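Local coordinates for mandalate racemase/muconate lactonizing enzyme (PDB 4E4U), which belongs to the mandelate racemase/muconate lactonizing enzyme family of the enolase superfamily and probably acts on a carboxylate substrate, its own reaction being unestablished, at residues F25-T30 with L370-V375; Q76-G81 with T263-H268; Y132-N135 with E139-Y142. One frame throughout, in Å; residues are numbered along the deposited sequence.

Contact 1: F25-T30 with L370-V375; sequences FVKLKT and LDMDVV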
ATOM      1  N   PHE A  25     -25.186  18.807  33.901  1.00 13.67           N
ATOM      2  CA  PHE A  25     -25.766  17.567  34.409  1.00 13.73           C
ATOM      3  C   PHE A  25     -27.187  17.380  33.910  1.00 13.52           C
ATOM      4  O   PHE A  25     -27.925  18.351  33.739  1.00 14.74           O
ATOM      5  CB  PHE A  25     -25.773  17.549  35.944  1.00 14.49           C
ATOM      6  CG  PHE A  25     -24.412  17.688  36.564  1.00 15.02           C
ATOM      7  CD1 PHE A  25     -23.419  16.746  36.326  1.00 15.46           C
ATOM      8  CD2 PHE A  25     -24.130  18.754  37.411  1.00 15.55           C
ATOM      9  CE1 PHE A  25     -22.165  16.876  36.909  1.00 16.04           C
ATOM     10  CE2 PHE A  25     -22.887  18.882  37.996  1.00 16.24           C
ATOM     11  CZ  PHE A  25     -21.899  17.947  37.742  1.00 16.18           C
ATOM     12  N   VAL A  26     -27.572  16.128  33.694  1.00 13.51           N
ATOM     13  CA  VAL A  26     -28.962  15.801  33.404  1.00 13.73           C
ATOM     14  C   VAL A  26     -29.464  14.765  34.405  1.00 14.07           C
ATOM     15  O   VAL A  26     -28.724  13.853  34.798  1.00 15.02           O
ATOM     16  CB  VAL A  26     -29.137  15.282  31.957  1.00 14.23           C
ATOM     17  CG1 VAL A  26     -28.900  16.411  30.959  1.00 14.74           C
ATOM     18  CG2 VAL A  26     -28.205  14.100  31.681  1.00 14.77           C
ATOM     19  N   LYS A  27     -30.708  14.932  34.844  1.00 14.39           N
ATOM     20  CA  LYS A  27     -31.351  13.970  35.733  1.00 15.35           C
ATOM     21  C   LYS A  27     -32.601  13.418  35.063  1.00 15.21           C
ATOM     22  O   LYS A  27     -33.470  14.177  34.633  1.00 16.49           O
ATOM     23  CB  LYS A  27     -31.689  14.609  37.084  1.00 17.87           C
ATOM     24  CG  LYS A  27     -30.466  14.886  37.948  1.00 20.19           C
ATOM     25  CD  LYS A  27     -30.834  15.528  39.290  1.00 22.67           C
ATOM     26  CE  LYS A  27     -31.654  14.593  40.173  1.00 24.02           C
ATOM     27  NZ  LYS A  27     -32.023  15.213  41.470  1.00 25.64           N
ATOM     28  N   LEU A  28     -32.670  12.094  34.950  1.00 15.03           N
ATOM     29  CA  LEU A  28     -33.820  11.425  34.354  1.00 15.09           C
ATOM     30  C   LEU A  28     -34.623  10.719  35.422  1.00 15.58           C
ATOM     31  O   LEU A  28     -34.061  10.198  36.389  1.00 16.32           O
ATOM     32  CB  LEU A  28     -33.360  10.380  33.341  1.00 14.83           C
ATOM     33  CG  LEU A  28     -32.458  10.865  32.213  1.00 15.76           C
ATOM     34  CD1 LEU A  28     -32.126   9.708  31.283  1.00 16.93           C
ATOM     35  CD2 LEU A  28     -33.141  11.996  31.459  1.00 17.22           C
ATOM     36  N   LYS A  29     -35.938  10.683  35.253  1.00 17.14           N
ATOM     37  CA  LYS A  29     -36.773   9.890  36.142  1.00 19.45           C
ATOM     38  C   LYS A  29     -37.650   8.955  35.322  1.00 18.35           C
ATOM     39  O   LYS A  29     -38.106   9.310  34.227  1.00 17.57           O
ATOM     40  CB  LYS A  29     -37.626  10.780  37.053  1.00 22.97           C
ATOM     41  CG  LYS A  29     -38.080  10.083  38.333  1.00 27.13           C
ATOM     42  CD  LYS A  29     -38.678  11.063  39.334  1.00 30.23           C
ATOM     43  CE  LYS A  29     -38.714  10.460  40.737  1.00 32.90           C
ATOM     44  NZ  LYS A  29     -40.072  10.527  41.344  1.00 34.91           N
ATOM     45  N   THR A  30     -37.857   7.751  35.845  1.00 19.20           N
ATOM     46  CA  THR A  30     -38.721   6.774  35.197  1.00 19.45           C
ATOM     47  C   THR A  30     -40.143   6.853  35.737  1.00 19.52           C
ATOM     48  O   THR A  30     -40.399   7.503  36.761  1.00 19.48           O
ATOM     49  CB  THR A  30     -38.225   5.346  35.420  1.00 19.76           C
ATOM     50  OG1 THR A  30     -38.340   5.018  36.811  1.00 20.84           O
ATOM     51  CG2 THR A  30     -36.776   5.193  34.965  1.00 20.50           C
ATOM     52  N   LEU A 370     -25.965  13.622  42.780  1.00 15.99           N
ATOM     53  CA  LEU A 370     -25.786  15.045  43.052  1.00 16.63           C
ATOM     54  C   LEU A 370     -26.419  15.456  44.373  1.00 17.08           C
ATOM     55  O   LEU A 370     -27.498  14.979  44.734  1.00 18.29           O
ATOM     56  CB  LEU A 370     -26.390  15.890  41.937  1.00 17.14           C
ATOM     57  CG  LEU A 370     -25.722  15.799  40.568  1.00 16.86           C
ATOM     58  CD1 LEU A 370     -26.574  16.510  39.536  1.00 17.29           C
ATOM     59  CD2 LEU A 370     -24.320  16.394  40.602  1.00 17.40           C
ATOM     60  N   ASP A 371     -25.740  16.355  45.078  1.00 17.21           N
ATOM     61  CA  ASP A 371     -26.311  17.027  46.230  1.00 18.71           C
ATOM     62  C   ASP A 371     -27.064  18.234  45.679  1.00 18.37           C
ATOM     63  O   ASP A 371     -26.455  19.234  45.295  1.00 18.89           O
ATOM     64  CB  ASP A 371     -25.198  17.460  47.190  1.00 20.50           C
ATOM     65  CG  ASP A 371     -25.731  18.090  48.465  1.00 22.77           C
ATOM     66  OD1 ASP A 371     -26.753  18.803  48.404  1.00 23.67           O
ATOM     67  OD2 ASP A 371     -25.120  17.868  49.531  1.00 23.90           O
ATOM     68  N   MET A 372     -28.388  18.136  45.631  1.00 18.66           N
ATOM     69  CA  MET A 372     -29.190  19.157  44.964  1.00 19.71           C
ATOM     70  C   MET A 372     -29.192  20.503  45.680  1.00 19.88           C
ATOM     71  O   MET A 372     -29.388  21.538  45.047  1.00 20.74           O
ATOM     72  CB  MET A 372     -30.619  18.667  44.718  1.00 21.01           C
ATOM     73  CG  MET A 372     -30.692  17.507  43.738  1.00 22.13           C
ATOM     74  SD  MET A 372     -29.716  17.761  42.235  1.00 22.90           S
ATOM     75  CE  MET A 372     -30.576  19.145  41.496  1.00 23.48           C
ATOM     76  N   ASP A 373     -28.967  20.504  46.987  1.00 20.26           N
ATOM     77  CA  ASP A 373     -28.876  21.771  47.694  1.00 21.32           C
ATOM     78  C   ASP A 373     -27.628  22.539  47.248  1.00 20.74           C
ATOM     79  O   ASP A 373     -27.676  23.750  47.034  1.00 21.70           O
ATOM     80  CB  ASP A 373     -28.892  21.548  49.204  1.00 23.11           C
ATOM     81  CG  ASP A 373     -30.210  20.973  49.692  1.00 25.20           C
ATOM     82  OD1 ASP A 373     -31.275  21.393  49.188  1.00 26.48           O
ATOM     83  OD2 ASP A 373     -30.184  20.100  50.579  1.00 26.56           O
ATOM     84  N   VAL A 374     -26.520  21.827  47.072  1.00 19.45           N
ATOM     85  CA  VAL A 374     -25.295  22.443  46.571  1.00 19.33           C
ATOM     86  C   VAL A 374     -25.469  22.881  45.118  1.00 19.41           C
ATOM     87  O   VAL A 374     -25.093  23.998  44.749  1.00 19.91           O
ATOM     88  CB  VAL A 374     -24.086  21.494  46.714  1.00 18.51           C
ATOM     89  CG1 VAL A 374     -22.843  22.094  46.062  1.00 19.22           C
ATOM     90  CG2 VAL A 374     -23.837  21.180  48.188  1.00 18.95           C
ATOM     91  N   VAL A 375     -26.050  22.007  44.298  1.00 18.77           N
ATOM     92  CA  VAL A 375     -26.337  22.337  42.904  1.00 19.73           C
ATOM     93  C   VAL A 375     -27.150  23.628  42.795  1.00 20.99           C
ATOM     94  O   VAL A 375     -26.800  24.521  42.019  1.00 21.02           O
ATOM     95  CB  VAL A 375     -27.073  21.184  42.191  1.00 20.64           C
ATOM     96  CG1 VAL A 375     -27.594  21.628  40.830  1.00 21.74           C
ATOM     97  CG2 VAL A 375     -26.150  19.986  42.040  1.00 20.45           C
TER
HETATM   98  O   HOH W   1     -29.707  14.308  43.209  1.00 24.01           O

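Contact 2: Q76-G81 with T263-H268; sequences QAYSSG and TKYEFH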
ATOM      1  N   GLN A  76     -30.808   6.687  17.274  1.00 10.80           N
ATOM      2  CA  GLN A  76     -31.744   7.773  16.997  1.00 11.02           C
ATOM      3  C   GLN A  76     -31.044   9.128  17.057  1.00 11.27           C
ATOM      4  O   GLN A  76     -31.249   9.981  16.197  1.00 11.73           O
ATOM      5  CB  GLN A  76     -32.933   7.760  17.970  1.00 12.36           C
ATOM      6  CG  GLN A  76     -33.775   6.489  17.947  1.00 12.99           C
ATOM      7  CD  GLN A  76     -34.399   6.185  16.598  1.00 13.67           C
ATOM      8  OE1 GLN A  76     -34.877   7.081  15.896  1.00 15.03           O
ATOM      9  NE2 GLN A  76     -34.431   4.903  16.243  1.00 13.99           N
ATOM     10  N   ALA A  77     -30.224   9.330  18.080  1.00 10.59           N
ATOM     11  CA  ALA A  77     -29.513  10.597  18.226  1.00 10.86           C
ATOM     12  C   ALA A  77     -28.508  10.808  17.097  1.00 10.16           C
ATOM     13  O   ALA A  77     -28.422  11.887  16.513  1.00 11.05           O
ATOM     14  CB  ALA A  77     -28.814  10.658  19.579  1.00 12.01           C
ATOM     15  N   TYR A  78     -27.738   9.761  16.808  1.00  9.53           N
ATOM     16  CA  TYR A  78     -26.728   9.777  15.757  1.00 10.09           C
ATOM     17  C   TYR A  78     -27.322  10.089  14.385  1.00  9.93           C
ATOM     18  O   TYR A  78     -26.656  10.666  13.533  1.00 10.72           O
ATOM     19  CB  TYR A  78     -26.015   8.415  15.748  1.00 10.54           C
ATOM     20  CG  TYR A  78     -24.878   8.268  14.763  1.00  9.40           C
ATOM     21  CD1 TYR A  78     -23.687   8.956  14.938  1.00 10.17           C
ATOM     22  CD2 TYR A  78     -24.983   7.411  13.677  1.00 10.05           C
ATOM     23  CE1 TYR A  78     -22.640   8.804  14.060  1.00 10.04           C
ATOM     24  CE2 TYR A  78     -23.941   7.257  12.782  1.00 10.78           C
ATOM     25  CZ  TYR A  78     -22.768   7.960  12.977  1.00 10.05           C
ATOM     26  OH  TYR A  78     -21.708   7.825  12.106  1.00 10.89           O
ATOM     27  N   SER A  79     -28.580   9.706  14.185  1.00  9.72           N
ATOM     28  CA  SER A  79     -29.237   9.827  12.884  1.00 10.02           C
ATOM     29  C   SER A  79     -30.085  11.090  12.747  1.00  9.89           C
ATOM     30  O   SER A  79     -30.553  11.415  11.650  1.00 10.96           O
ATOM     31  CB  SER A  79     -30.126   8.605  12.654  1.00 10.73           C
ATOM     32  OG  SER A  79     -29.339   7.420  12.674  1.00 10.96           O
ATOM     33  N   SER A  80     -30.277  11.789  13.867  1.00 10.09           N
ATOM     34  CA  SER A  80     -31.218  12.901  13.987  1.00 10.51           C
ATOM     35  C   SER A  80     -31.137  13.912  12.845  1.00 10.62           C
ATOM     36  O   SER A  80     -30.071  14.462  12.567  1.00 12.03           O
ATOM     37  CB  SER A  80     -30.988  13.612  15.326  1.00 11.28           C
ATOM     38  OG  SER A  80     -31.989  14.583  15.584  1.00 11.77           O
ATOM     39  N   GLY A  81     -32.267  14.179  12.199  1.00 11.26           N
ATOM     40  CA  GLY A  81     -32.329  15.196  11.163  1.00 12.15           C
ATOM     41  C   GLY A  81     -31.652  14.810   9.862  1.00 11.23           C
ATOM     42  O   GLY A  81     -31.221  15.679   9.107  1.00 12.61           O
ATOM     43  N   THR A 263     -17.585   8.936  18.931  1.00 10.11           N
ATOM     44  CA  THR A 263     -18.068   7.698  18.306  1.00 10.47           C
ATOM     45  C   THR A 263     -16.980   6.712  17.899  1.00  9.28           C
ATOM     46  O   THR A 263     -15.827   7.079  17.634  1.00  9.93           O
ATOM     47  CB  THR A 263     -18.996   7.909  17.067  1.00 11.04           C
ATOM     48  OG1 THR A 263     -18.217   8.113  15.875  1.00 10.95           O
ATOM     49  CG2 THR A 263     -19.994   9.046  17.279  1.00 11.80           C
ATOM     50  N   LYS A 264     -17.383   5.449  17.816  1.00  9.50           N
ATOM     51  CA  LYS A 264     -16.502   4.386  17.364  1.00  9.98           C
ATOM     52  C   LYS A 264     -16.006   4.616  15.936  1.00  9.77           C
ATOM     53  O   LYS A 264     -14.932   4.152  15.581  1.00 10.75           O
ATOM     54  CB  LYS A 264     -17.223   3.046  17.462  1.00 11.13           C
ATOM     55  CG  LYS A 264     -18.498   2.968  16.629  1.00 11.77           C
ATOM     56  CD  LYS A 264     -19.357   1.788  17.084  1.00 12.81           C
ATOM     57  CE  LYS A 264     -20.743   1.798  16.456  1.00 13.31           C
ATOM     58  NZ  LYS A 264     -21.553   2.970  16.920  1.00 13.31           N
ATOM     59  N   TYR A 265     -16.774   5.332  15.122  1.00  9.20           N
ATOM     60  CA  TYR A 265     -16.378   5.559  13.735  1.00  9.83           C
ATOM     61  C   TYR A 265     -15.121   6.424  13.629  1.00  9.68           C
ATOM     62  O   TYR A 265     -14.254   6.175  12.797  1.00 11.28           O
ATOM     63  CB  TYR A 265     -17.533   6.171  12.948  1.00 10.88           C
ATOM     64  CG  TYR A 265     -18.776   5.316  12.995  1.00 11.44           C
ATOM     65  CD1 TYR A 265     -18.836   4.109  12.303  1.00 11.38           C
ATOM     66  CD2 TYR A 265     -19.889   5.704  13.733  1.00 12.33           C
ATOM     67  CE1 TYR A 265     -19.975   3.315  12.346  1.00 12.27           C
ATOM     68  CE2 TYR A 265     -21.028   4.917  13.779  1.00 12.35           C
ATOM     69  CZ  TYR A 265     -21.066   3.732  13.083  1.00 13.08           C
ATOM     70  OH  TYR A 265     -22.198   2.959  13.135  1.00 15.97           O
ATOM     71  N   GLU A 266     -15.013   7.434  14.488  1.00  9.30           N
ATOM     72  CA  GLU A 266     -13.834   8.294  14.484  1.00  8.81           C
ATOM     73  C   GLU A 266     -12.619   7.585  15.061  1.00  8.92           C
ATOM     74  O   GLU A 266     -11.510   7.713  14.544  1.00 10.17           O
ATOM     75  CB  GLU A 266     -14.104   9.609  15.217  1.00  9.72           C
ATOM     76  CG  GLU A 266     -15.097  10.473  14.477  1.00 10.18           C
ATOM     77  CD  GLU A 266     -15.283  11.864  15.070  1.00 11.03           C
ATOM     78  OE1 GLU A 266     -14.551  12.247  16.015  1.00 10.98           O
ATOM     79  OE2 GLU A 266     -16.174  12.584  14.571  1.00 11.91           O
ATOM     80  N   PHE A 267     -12.818   6.829  16.137  1.00  8.66           N
ATOM     81  CA  PHE A 267     -11.709   6.076  16.698  1.00  9.22           C
ATOM     82  C   PHE A 267     -11.232   4.969  15.753  1.00  9.32           C
ATOM     83  O   PHE A 267     -10.046   4.671  15.713  1.00  9.61           O
ATOM     84  CB  PHE A 267     -12.035   5.558  18.097  1.00  9.86           C
ATOM     85  CG  PHE A 267     -11.973   6.628  19.147  1.00  9.58           C
ATOM     86  CD1 PHE A 267     -10.759   6.963  19.732  1.00 10.46           C
ATOM     87  CD2 PHE A 267     -13.115   7.339  19.513  1.00 10.30           C
ATOM     88  CE1 PHE A 267     -10.688   7.960  20.690  1.00 11.20           C
ATOM     89  CE2 PHE A 267     -13.051   8.343  20.473  1.00 10.42           C
ATOM     90  CZ  PHE A 267     -11.831   8.653  21.058  1.00 11.12           C
ATOM     91  N   HIS A 268     -12.145   4.362  15.003  1.00  9.34           N
ATOM     92  CA  HIS A 268     -11.752   3.411  13.972  1.00  9.93           C
ATOM     93  C   HIS A 268     -10.804   4.055  12.959  1.00 10.46           C
ATOM     94  O   HIS A 268      -9.747   3.509  12.650  1.00 10.70           O
ATOM     95  CB  HIS A 268     -12.995   2.855  13.271  1.00 10.90           C
ATOM     96  CG  HIS A 268     -12.690   1.995  12.086  1.00 11.61           C
ATOM     97  ND1 HIS A 268     -12.032   0.785  12.183  1.00 12.74           N
ATOM     98  CD2 HIS A 268     -12.953   2.176  10.769  1.00 13.70           C
ATOM     99  CE1 HIS A 268     -11.923   0.251  10.977  1.00 13.19           C
ATOM    100  NE2 HIS A 268     -12.461   1.081  10.104  1.00 14.52           N
TER

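Contact 3: Y132-N135 with E139-Y142; sequences YPKN and EYDY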
ATOM      1  N   TYR A 132      -0.861  21.358  39.276  1.00 15.43           N
ATOM      2  CA  TYR A 132      -1.479  22.658  39.540  1.00 17.64           C
ATOM      3  C   TYR A 132      -0.613  23.499  40.477  1.00 18.35           C
ATOM      4  O   TYR A 132      -1.005  23.777  41.616  1.00 19.04           O
ATOM      5  CB  TYR A 132      -2.875  22.476  40.144  1.00 18.81           C
ATOM      6  CG  TYR A 132      -3.885  21.876  39.190  1.00 20.50           C
ATOM      7  CD1 TYR A 132      -4.603  22.677  38.311  1.00 23.07           C
ATOM      8  CD2 TYR A 132      -4.125  20.508  39.172  1.00 21.27           C
ATOM      9  CE1 TYR A 132      -5.529  22.125  37.439  1.00 24.52           C
ATOM     10  CE2 TYR A 132      -5.042  19.951  38.312  1.00 22.89           C
ATOM     11  CZ  TYR A 132      -5.745  20.758  37.444  1.00 24.66           C
ATOM     12  OH  TYR A 132      -6.661  20.183  36.589  1.00 27.83           O
ATOM     13  N   PRO A 133       0.565  23.929  39.995  1.00 19.06           N
ATOM     14  CA  PRO A 133       1.496  24.666  40.852  1.00 19.91           C
ATOM     15  C   PRO A 133       1.004  26.089  41.070  1.00 20.59           C
ATOM     16  O   PRO A 133       0.447  26.683  40.150  1.00 21.23           O
ATOM     17  CB  PRO A 133       2.796  24.680  40.023  1.00 20.22           C
ATOM     18  CG  PRO A 133       2.538  23.802  38.812  1.00 21.38           C
ATOM     19  CD  PRO A 133       1.069  23.825  38.615  1.00 20.34           C
ATOM     20  N   LYS A 134       1.196  26.624  42.270  1.00 20.23           N
ATOM     21  CA  LYS A 134       0.806  28.002  42.543  1.00 21.27           C
ATOM     22  C   LYS A 134       2.023  28.898  42.718  1.00 21.36           C
ATOM     23  O   LYS A 134       3.012  28.500  43.341  1.00 21.22           O
ATOM     24  CB  LYS A 134      -0.079  28.088  43.790  1.00 23.01           C
ATOM     25  CG  LYS A 134      -1.485  27.536  43.606  1.00 25.22           C
ATOM     26  CD  LYS A 134      -2.346  27.825  44.832  1.00 27.30           C
ATOM     27  CE  LYS A 134      -3.728  27.188  44.698  1.00 29.25           C
ATOM     28  NZ  LYS A 134      -4.585  27.439  45.893  1.00 30.44           N
ATOM     29  N   ASN A 135       1.948  30.110  42.173  1.00 22.08           N
ATOM     30  CA  ASN A 135       2.979  31.111  42.433  1.00 23.74           C
ATOM     31  C   ASN A 135       2.783  31.770  43.805  1.00 24.33           C
ATOM     32  O   ASN A 135       1.874  31.400  44.552  1.00 23.32           O
ATOM     33  CB  ASN A 135       3.062  32.144  41.295  1.00 24.55           C
ATOM     34  CG  ASN A 135       1.795  32.985  41.146  1.00 24.97           C
ATOM     35  OD1 ASN A 135       0.991  33.113  42.076  1.00 24.86           O
ATOM     36  ND2 ASN A 135       1.625  33.579  39.968  1.00 25.64           N
ATOM     37  N   GLU A 139      -1.847  32.182  42.476  1.00 26.01           N
ATOM     38  CA  GLU A 139      -2.366  31.891  41.144  1.00 26.64           C
ATOM     39  C   GLU A 139      -1.686  30.655  40.583  1.00 24.93           C
ATOM     40  O   GLU A 139      -0.502  30.425  40.839  1.00 24.28           O
ATOM     41  CB  GLU A 139      -2.088  33.065  40.209  1.00 29.16           C
ATOM     42  CG  GLU A 139      -2.523  34.416  40.748  1.00 32.32           C
ATOM     43  CD  GLU A 139      -1.795  35.567  40.077  1.00 35.68           C
ATOM     44  OE1 GLU A 139      -0.860  35.302  39.289  1.00 36.81           O
ATOM     45  OE2 GLU A 139      -2.155  36.735  40.340  1.00 37.75           O
ATOM     46  N   TYR A 140      -2.422  29.860  39.815  1.00 24.28           N
ATOM     47  CA  TYR A 140      -1.802  28.724  39.145  1.00 23.73           C
ATOM     48  C   TYR A 140      -0.780  29.240  38.133  1.00 24.04           C
ATOM     49  O   TYR A 140      -1.060  30.170  37.374  1.00 24.16           O
ATOM     50  CB  TYR A 140      -2.853  27.825  38.482  1.00 24.35           C
ATOM     51  CG  TYR A 140      -3.709  27.071  39.481  1.00 24.36           C
ATOM     52  CD1 TYR A 140      -3.129  26.388  40.543  1.00 24.45           C
ATOM     53  CD2 TYR A 140      -5.096  27.055  39.373  1.00 25.36           C
ATOM     54  CE1 TYR A 140      -3.899  25.708  41.462  1.00 25.06           C
ATOM     55  CE2 TYR A 140      -5.877  26.373  40.289  1.00 25.73           C
ATOM     56  CZ  TYR A 140      -5.272  25.703  41.331  1.00 26.20           C
ATOM     57  OH  TYR A 140      -6.039  25.023  42.252  1.00 27.40           O
ATOM     58  N   ASP A 141       0.413  28.649  38.154  1.00 24.07           N
ATOM     59  CA  ASP A 141       1.528  29.091  37.318  1.00 25.17           C
ATOM     60  C   ASP A 141       1.994  27.913  36.478  1.00 24.99           C
ATOM     61  O   ASP A 141       2.520  26.933  37.011  1.00 26.41           O
ATOM     62  CB  ASP A 141       2.684  29.611  38.190  1.00 27.51           C
ATOM     63  CG  ASP A 141       3.840  30.204  37.372  1.00 28.83           C
ATOM     64  OD1 ASP A 141       4.175  29.675  36.292  1.00 30.29           O
ATOM     65  OD2 ASP A 141       4.430  31.203  37.824  1.00 29.56           O
ATOM     66  N   TYR A 142       1.816  28.027  35.168  1.00 23.70           N
ATOM     67  CA  TYR A 142       2.156  26.954  34.235  1.00 23.70           C
ATOM     68  C   TYR A 142       3.428  27.262  33.449  1.00 24.41           C
ATOM     69  O   TYR A 142       3.744  26.591  32.469  1.00 24.34           O
ATOM     70  CB  TYR A 142       0.979  26.697  33.288  1.00 24.06           C
ATOM     71  CG  TYR A 142      -0.285  26.337  34.034  1.00 23.87           C
ATOM     72  CD1 TYR A 142      -0.400  25.116  34.686  1.00 24.27           C
ATOM     73  CD2 TYR A 142      -1.354  27.222  34.108  1.00 24.64           C
ATOM     74  CE1 TYR A 142      -1.544  24.779  35.383  1.00 24.65           C
ATOM     75  CE2 TYR A 142      -2.506  26.895  34.802  1.00 24.86           C
ATOM     76  CZ  TYR A 142      -2.596  25.672  35.436  1.00 25.15           C
ATOM     77  OH  TYR A 142      -3.738  25.335  36.129  1.00 25.80           O
TER

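Contact 1: F25-T30 with L370-V375
F25 takes the side chain of L370 over one face of its ring, and the two form the apolar pair of this contact. Methyl CD2 of L370 sits 3.9 Å from the centroid of the F25 ring, only 11° off the normal, a CH-pi contact. The second methyl, L370 CD1, lies 3.8 Å from F25 CB, so the two branches of the leucine cover the ring and its root together.

Beside this pair stands K27. Its chain runs straight to CD and then bends (chi3 65°), which brings the ammonium group to M372, tip to tip: K27 NZ is 3.5 Å from M372 CG and equally near the sulfur. No direct hydrogen bond joins the segments. Instead one water accepts from K27 NZ at 3.0 Å and donates to L370 O at 2.8 Å, bridging strand and loop. Next to L370, D371 N-caps the helix that M372 opens, its OD1 accepting weak bonds from D373 N and V374 N.

Strand 22-30 is the middle strand of the antiparallel N-terminal sheet. L370 also touches V37 of strand 35-40 and M372 touches H9 of strand 3-12, so the loop residue L370 and the first helical residue M372 together touch all three strands.

Contact 2: Q76-G81 with T263-H268
Y78 reaches across from the end of helix 70-79 to T263 and Y265, and carries nearly all of this contact on its own ring. CB leaves its helix pointing toward the other segment, and CG stands opposite the backbone N (chi1 -177°), sending the ring outward toward helix 263-272. Y78 CE1 comes to 4.2 Å from the methyl CG2 of T263, the two side chains crossing at about a right angle, and it is as far from Y265 CD2. Y78 CE2 lies 3.9 Å from Y265 CE2, so the Y265 ring lies across the outer end of Y78. Farther out the approach tightens: Y78 CZ is 3.6 Å from Y265 CE2. At the tip, Y78 OH rests 3.2 Å from Y265 CD2, against ring carbons and not against the second hydroxyl.

The two tyrosine rings lie nearly parallel, 21° between planes, but are slid so far apart that they barely overlap, with centroids 5.4 Å apart. The contact is van der Waals packing of two offset rings, and no hydrogen bond crosses between the segments. T263 OG1 turns to its own helix, accepting a weak bond from Y265 N. Y303 of another subunit also packs on Y265.

Within helix 70-79, the Y78 ring also meets F74, and R75 gives a weak hydrogen bond to Y265 OH. P86 touches both Y78 and T263. The contact therefore joins the N-terminal domain's helix 70-79 to helix 263-272 of the barrel domain, with M91 of helix 88-109 packing on T263.

Contact 3: Y132-N135 with E139-Y142
The loop between strand 125-130 and helix 145-158 of the barrel domain doubles back here, pairing K134 with Y140 in a single beta bridge. Two backbone bonds flank that pair: D141 N gives to P133 O at 2.8 Å, and N135 N gives to E139 O, also at 2.8 Å. Two CA-H...O contacts lie beside them, Y140 CA against P133 O and K134 CA against E139 O.

At the turn end, N135 and E139 are tied twice more. N135 holds its amide between its own backbone N and carbonyl carbon (chi1 64°), from where OD1 accepts from E139 N at 3.0 Å, with the donor well above the amide's carbonyl plane. ND2 then donates to E139 OE1 at 3.1 Å. That bond is almost straight at 175° and leaves in the amide plane, yet it meets the carboxylate from above; the two flat groups are turned 53° apart. The two bonds, one to each end, define which way round the amide of N135 sits.

The other end is aromatic. Y132 turns the edge of its ring to one face of Y140, an edge-to-face pair with centroids 5.5 Å apart, and Y132 CB touches Y140 CE1 at 3.6 Å. K134, extended beyond CG, lays its CE against the Y140 ring. Y142 brings its hydroxyl to 3.5 Å from Y132 CD1.

D141 OD1 accepts from D143 N and D144 N just ahead of helix 145-158. Y132 also lines the pocket of a bound dithiol, probably from the crystallisation liquor, with C151 and E154 of that helix. The whole is a beta-alpha loop of the barrel, folded back on itself through a single antiparallel bridge and closed by two backbone bonds and the N135-E139 side-chain links.

Overall arrangement
Contacts 1 and 2 both join the N-terminal domain to later parts of the chain, but by different elements: contact 1 sets the three-stranded sheet against the loop and first turn of helix 372-377, and contact 2 sets two helices together where other subunits pack close by. Contact 3 stays within one loop of the barrel, on the far side of the chain's centre from contact 2, their centres about 39 Å apart. Contact 2 is buried, contact 1 partly so, and contact 3 lies at the surface. Their chemistry differs accordingly: no hydrogen bond crosses contact 2, which is aromatic and methyl packing, contact 1 adds a water bridge to apolar packing, and contact 3 rests largely on direct hydrogen bonds.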